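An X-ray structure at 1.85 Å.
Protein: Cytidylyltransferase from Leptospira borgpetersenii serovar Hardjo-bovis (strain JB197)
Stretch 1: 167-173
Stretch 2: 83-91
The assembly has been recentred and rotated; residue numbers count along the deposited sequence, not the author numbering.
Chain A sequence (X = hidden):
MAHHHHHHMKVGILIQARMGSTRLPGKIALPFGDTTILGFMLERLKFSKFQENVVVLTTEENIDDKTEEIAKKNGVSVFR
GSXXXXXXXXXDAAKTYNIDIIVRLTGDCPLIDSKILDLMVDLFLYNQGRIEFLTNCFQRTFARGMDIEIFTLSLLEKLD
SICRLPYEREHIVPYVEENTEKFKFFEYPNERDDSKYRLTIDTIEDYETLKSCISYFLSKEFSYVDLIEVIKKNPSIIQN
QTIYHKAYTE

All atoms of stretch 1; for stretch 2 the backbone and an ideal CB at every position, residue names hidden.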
# COMPACT_ATOMS: atom_id res chain seq x y z
N TYR A 167 -1.58 16.26 -10.80
CA TYR A 167 -0.64 15.21 -10.45
C TYR A 167 -0.43 15.12 -8.94
O TYR A 167 -0.35 14.03 -8.37
CB TYR A 167 0.69 15.45 -11.17
CG TYR A 167 1.73 14.37 -10.99
CD1 TYR A 167 1.68 13.20 -11.74
CD2 TYR A 167 2.77 14.53 -10.09
CE1 TYR A 167 2.64 12.20 -11.57
CE2 TYR A 167 3.74 13.55 -9.94
CZ TYR A 167 3.67 12.39 -10.69
OH TYR A 167 4.63 11.41 -10.54
N GLU A 168 -0.35 16.28 -8.26
CA GLU A 168 -0.15 16.28 -6.81
C GLU A 168 -1.39 15.76 -6.08
O GLU A 168 -1.27 14.99 -5.12
CB GLU A 168 0.18 17.70 -6.34
CG GLU A 168 1.54 18.18 -6.74
CD GLU A 168 1.74 19.67 -6.49
OE1 GLU A 168 0.75 20.44 -6.49
OE2 GLU A 168 2.90 20.08 -6.31
N ARG A 169 -2.58 16.21 -6.49
CA ARG A 169 -3.82 15.76 -5.85
C ARG A 169 -4.03 14.26 -6.04
O ARG A 169 -4.60 13.60 -5.16
CB ARG A 169 -5.02 16.53 -6.42
CG ARG A 169 -4.89 18.06 -6.44
CD ARG A 169 -4.78 18.68 -5.04
NE ARG A 169 -5.85 18.27 -4.13
CZ ARG A 169 -6.10 18.85 -2.95
NH1 ARG A 169 -5.37 19.89 -2.52
NH2 ARG A 169 -7.09 18.39 -2.19
N GLU A 170 -3.60 13.71 -7.17
CA GLU A 170 -3.81 12.29 -7.43
C GLU A 170 -2.82 11.41 -6.68
O GLU A 170 -3.20 10.33 -6.19
CB GLU A 170 -3.77 12.02 -8.95
CG GLU A 170 -3.64 10.51 -9.27
CD GLU A 170 -3.74 10.17 -10.75
OE1 GLU A 170 -3.67 11.09 -11.60
OE2 GLU A 170 -3.89 8.97 -11.06
N HIS A 171 -1.57 11.84 -6.53
CA HIS A 171 -0.54 10.98 -5.97
C HIS A 171 -0.16 11.31 -4.54
O HIS A 171 0.53 10.50 -3.91
CB HIS A 171 0.70 11.00 -6.86
CG HIS A 171 0.44 10.41 -8.20
ND1 HIS A 171 0.23 9.06 -8.37
CD2 HIS A 171 0.24 10.99 -9.41
CE1 HIS A 171 -0.02 8.82 -9.65
NE2 HIS A 171 -0.02 9.98 -10.30
N ILE A 172 -0.58 12.47 -4.04
CA ILE A 172 -0.44 12.90 -2.65
C ILE A 172 0.99 13.32 -2.32
O ILE A 172 1.24 14.48 -1.99
CB ILE A 172 -0.91 11.84 -1.64
CG1 ILE A 172 -2.38 11.47 -1.87
CG2 ILE A 172 -0.72 12.39 -0.22
CD1 ILE A 172 -2.93 10.49 -0.83
N VAL A 173 1.92 12.38 -2.41
CA VAL A 173 3.28 12.59 -1.92
C VAL A 173 4.24 13.38 -2.82
O VAL A 173 5.27 13.81 -2.29
CB VAL A 173 3.94 11.24 -1.60
CG1 VAL A 173 3.12 10.48 -0.60
CG2 VAL A 173 4.17 10.46 -2.90
N UNK A 83 -12.77 10.40 -7.00
CA UNK A 83 -12.07 9.47 -7.88
C UNK A 83 -10.62 9.89 -8.10
O UNK A 83 -9.70 9.07 -7.98
CB UNK A 83 -12.79 9.37 -9.22
N UNK A 84 -10.38 11.17 -8.45
CA UNK A 84 -9.05 11.63 -8.83
C UNK A 84 -8.37 12.52 -7.80
O UNK A 84 -7.17 12.81 -7.95
CB UNK A 84 -9.14 12.39 -10.16
N UNK A 85 -9.08 13.00 -6.79
CA UNK A 85 -8.45 13.83 -5.77
C UNK A 85 -8.20 12.94 -4.56
O UNK A 85 -9.03 12.83 -3.66
CB UNK A 85 -9.31 15.04 -5.41
N UNK A 86 -7.03 12.28 -4.57
CA UNK A 86 -6.69 11.36 -3.49
C UNK A 86 -6.36 12.10 -2.21
O UNK A 86 -6.53 11.55 -1.12
CB UNK A 86 -5.51 10.47 -3.90
N UNK A 87 -5.86 13.34 -2.31
CA UNK A 87 -5.66 14.11 -1.09
C UNK A 87 -7.00 14.32 -0.39
O UNK A 87 -7.11 14.13 0.83
CB UNK A 87 -4.99 15.45 -1.40
N UNK A 88 -8.04 14.66 -1.16
CA UNK A 88 -9.36 14.85 -0.56
C UNK A 88 -9.92 13.53 -0.05
O UNK A 88 -10.53 13.48 1.02
CB UNK A 88 -10.32 15.47 -1.57
N UNK A 89 -9.74 12.44 -0.81
CA UNK A 89 -10.26 11.15 -0.36
C UNK A 89 -9.60 10.72 0.95
O UNK A 89 -10.28 10.23 1.86
CB UNK A 89 -10.04 10.08 -1.44
N UNK A 90 -8.27 10.90 1.06
CA UNK A 90 -7.57 10.51 2.29
C UNK A 90 -7.89 11.47 3.43
O UNK A 90 -7.98 11.05 4.59
CB UNK A 90 -6.06 10.46 2.05
N UNK A 91 -8.02 12.76 3.13
CA UNK A 91 -8.33 13.71 4.19
C UNK A 91 -9.75 13.49 4.71
O UNK A 91 -9.98 13.48 5.92
CB UNK A 91 -8.16 15.15 3.69

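Position 83 lies in the loop before the helix. Nothing of stretch 1 comes within 5.5 Å of its ideal CB, so this contact sets no demand. The residue is Ala 83.

Position 84 is also in the loop, and its CB points sideways into open space. Its backbone does the work: its O atom lies 3.4 Å from Glu 170 CA, a CA-H...O contact. Many side chains would fit, polar ones comfortably. The residue is Asn 84, whose side chain makes no close contact with stretch 1.

Position 85 immediately precedes the helix, with phi/psi of -102/88. The backbone N of position 88 offers a donor to a short acceptor here: Asp, Asn, Ser or Thr. The ideal CB is 4.7 Å from Arg 169 CB, and the guanidinium of Arg 169 curls round to this side. That positive charge favours an acid, and a short one can serve both roles. The residue is Asp 85, with chi1 in t. Its OD1 caps the helix by accepting from the backbone N of position 88 at 2.8 Å. It also forms a salt bridge with Arg 169, lying near the guanidinium plane, with OD1 3.2 Å from both Arg 169 NE and Arg 169 NH2. The bonds to OD2 are weak.

Position 86 opens the helix and its CB points toward stretch 1. Space at the CB is tight: it is 3.3 Å from Glu 170 O and 3.5 Å from Arg 169 O. Ile 172 CG1, at 3.9 Å, adds an apolar surface. A gamma atom in the p well would run into Glu 170 O and Arg 169 O. Several apolar residues would suit if they avoid it, Leu, Ile, Val and Met among them. The residue is Leu 86, with chi1 at -85°. Its CB packs on Ile 172 CG1 at 3.9 Å. Its backbone N gives a weak bond to Arg 169 O at 2.8 Å.

Position 87 also points toward stretch 1. Its N donates to Arg 169 O at 3.1 Å, so one carbonyl at the end of helix 167-171 receives two amides. The ideal CB is 3.7 Å from Arg 169 NH2 and 4.8 Å from Ile 172 CG1. An aliphatic residue such as Val, Ile or Leu suits this setting. The residue is Ile 87. Its CG2 lies over one face of the guanidinium, 3.6 Å from Arg 169 NH2. Its CG1 meets Ile 172 CG1 at 3.9 Å, and its CD1 reaches Glu 168 O at 3.7 Å.

Position 88 points sideways, with its ideal CB 4.4 Å from Arg 169 NH2. Many polar residues would do. The residue is Gln 88, whose end leads away.

Position 89 has no stretch 1 neighbour near its CB, so stretch 1 does not restrict the choice. The residue is Arg 89, which bonds weakly to Ala 83 O.

Position 90 points toward stretch 1, with its ideal CB 4.3 Å from Ile 172 CD1. Apolar or aromatic residues suit it. The residue is Tyr 90; its CD1 touches Ile 172 CD1 at 3.5 Å.

Position 91 is out of reach, so any side chain would suit stretch 1. The residue is Leu 91.

Stretch 2 83-91: ANDLIQRYL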
# COMPACT_ATOMS: atom_id res chain seq x y z
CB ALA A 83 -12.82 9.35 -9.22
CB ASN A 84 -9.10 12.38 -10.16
CG ASN A 84 -9.69 11.54 -11.27
OD1 ASN A 84 -10.55 12.00 -12.02
ND2 ASN A 84 -9.23 10.30 -11.38
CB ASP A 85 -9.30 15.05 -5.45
CG ASP A 85 -8.59 16.05 -4.54
OD1 ASP A 85 -7.68 15.66 -3.79
OD2 ASP A 85 -8.98 17.23 -4.55
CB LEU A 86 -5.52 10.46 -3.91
CG LEU A 86 -5.90 9.20 -4.72
CD1 LEU A 86 -6.65 8.20 -3.83
CD2 LEU A 86 -6.68 9.53 -5.99
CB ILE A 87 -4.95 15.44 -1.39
CG1 ILE A 87 -3.49 15.18 -1.80
CG2 ILE A 87 -4.97 16.36 -0.14
CD1 ILE A 87 -2.71 16.48 -2.07
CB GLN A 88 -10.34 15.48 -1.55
CG GLN A 88 -11.72 15.76 -0.91
CD GLN A 88 -12.85 16.00 -1.92
OE1 GLN A 88 -13.51 15.05 -2.39
NE2 GLN A 88 -13.08 17.26 -2.25
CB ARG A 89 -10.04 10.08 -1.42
CG ARG A 89 -10.97 8.87 -1.26
CD ARG A 89 -10.49 7.62 -2.01
NE ARG A 89 -10.40 7.86 -3.45
CZ ARG A 89 -9.87 6.99 -4.30
NH1 ARG A 89 -9.40 5.82 -3.85
NH2 ARG A 89 -9.82 7.29 -5.61
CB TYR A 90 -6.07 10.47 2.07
CG TYR A 90 -5.58 9.11 1.67
CD1 TYR A 90 -5.72 8.68 0.35
CD2 TYR A 90 -5.00 8.25 2.60
CE1 TYR A 90 -5.29 7.43 -0.04
CE2 TYR A 90 -4.56 7.00 2.22
CZ TYR A 90 -4.72 6.60 0.90
OH TYR A 90 -4.29 5.34 0.54
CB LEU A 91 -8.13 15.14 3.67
CG LEU A 91 -8.14 16.28 4.68
CD1 LEU A 91 -7.18 15.99 5.82
CD2 LEU A 91 -7.78 17.58 4.00
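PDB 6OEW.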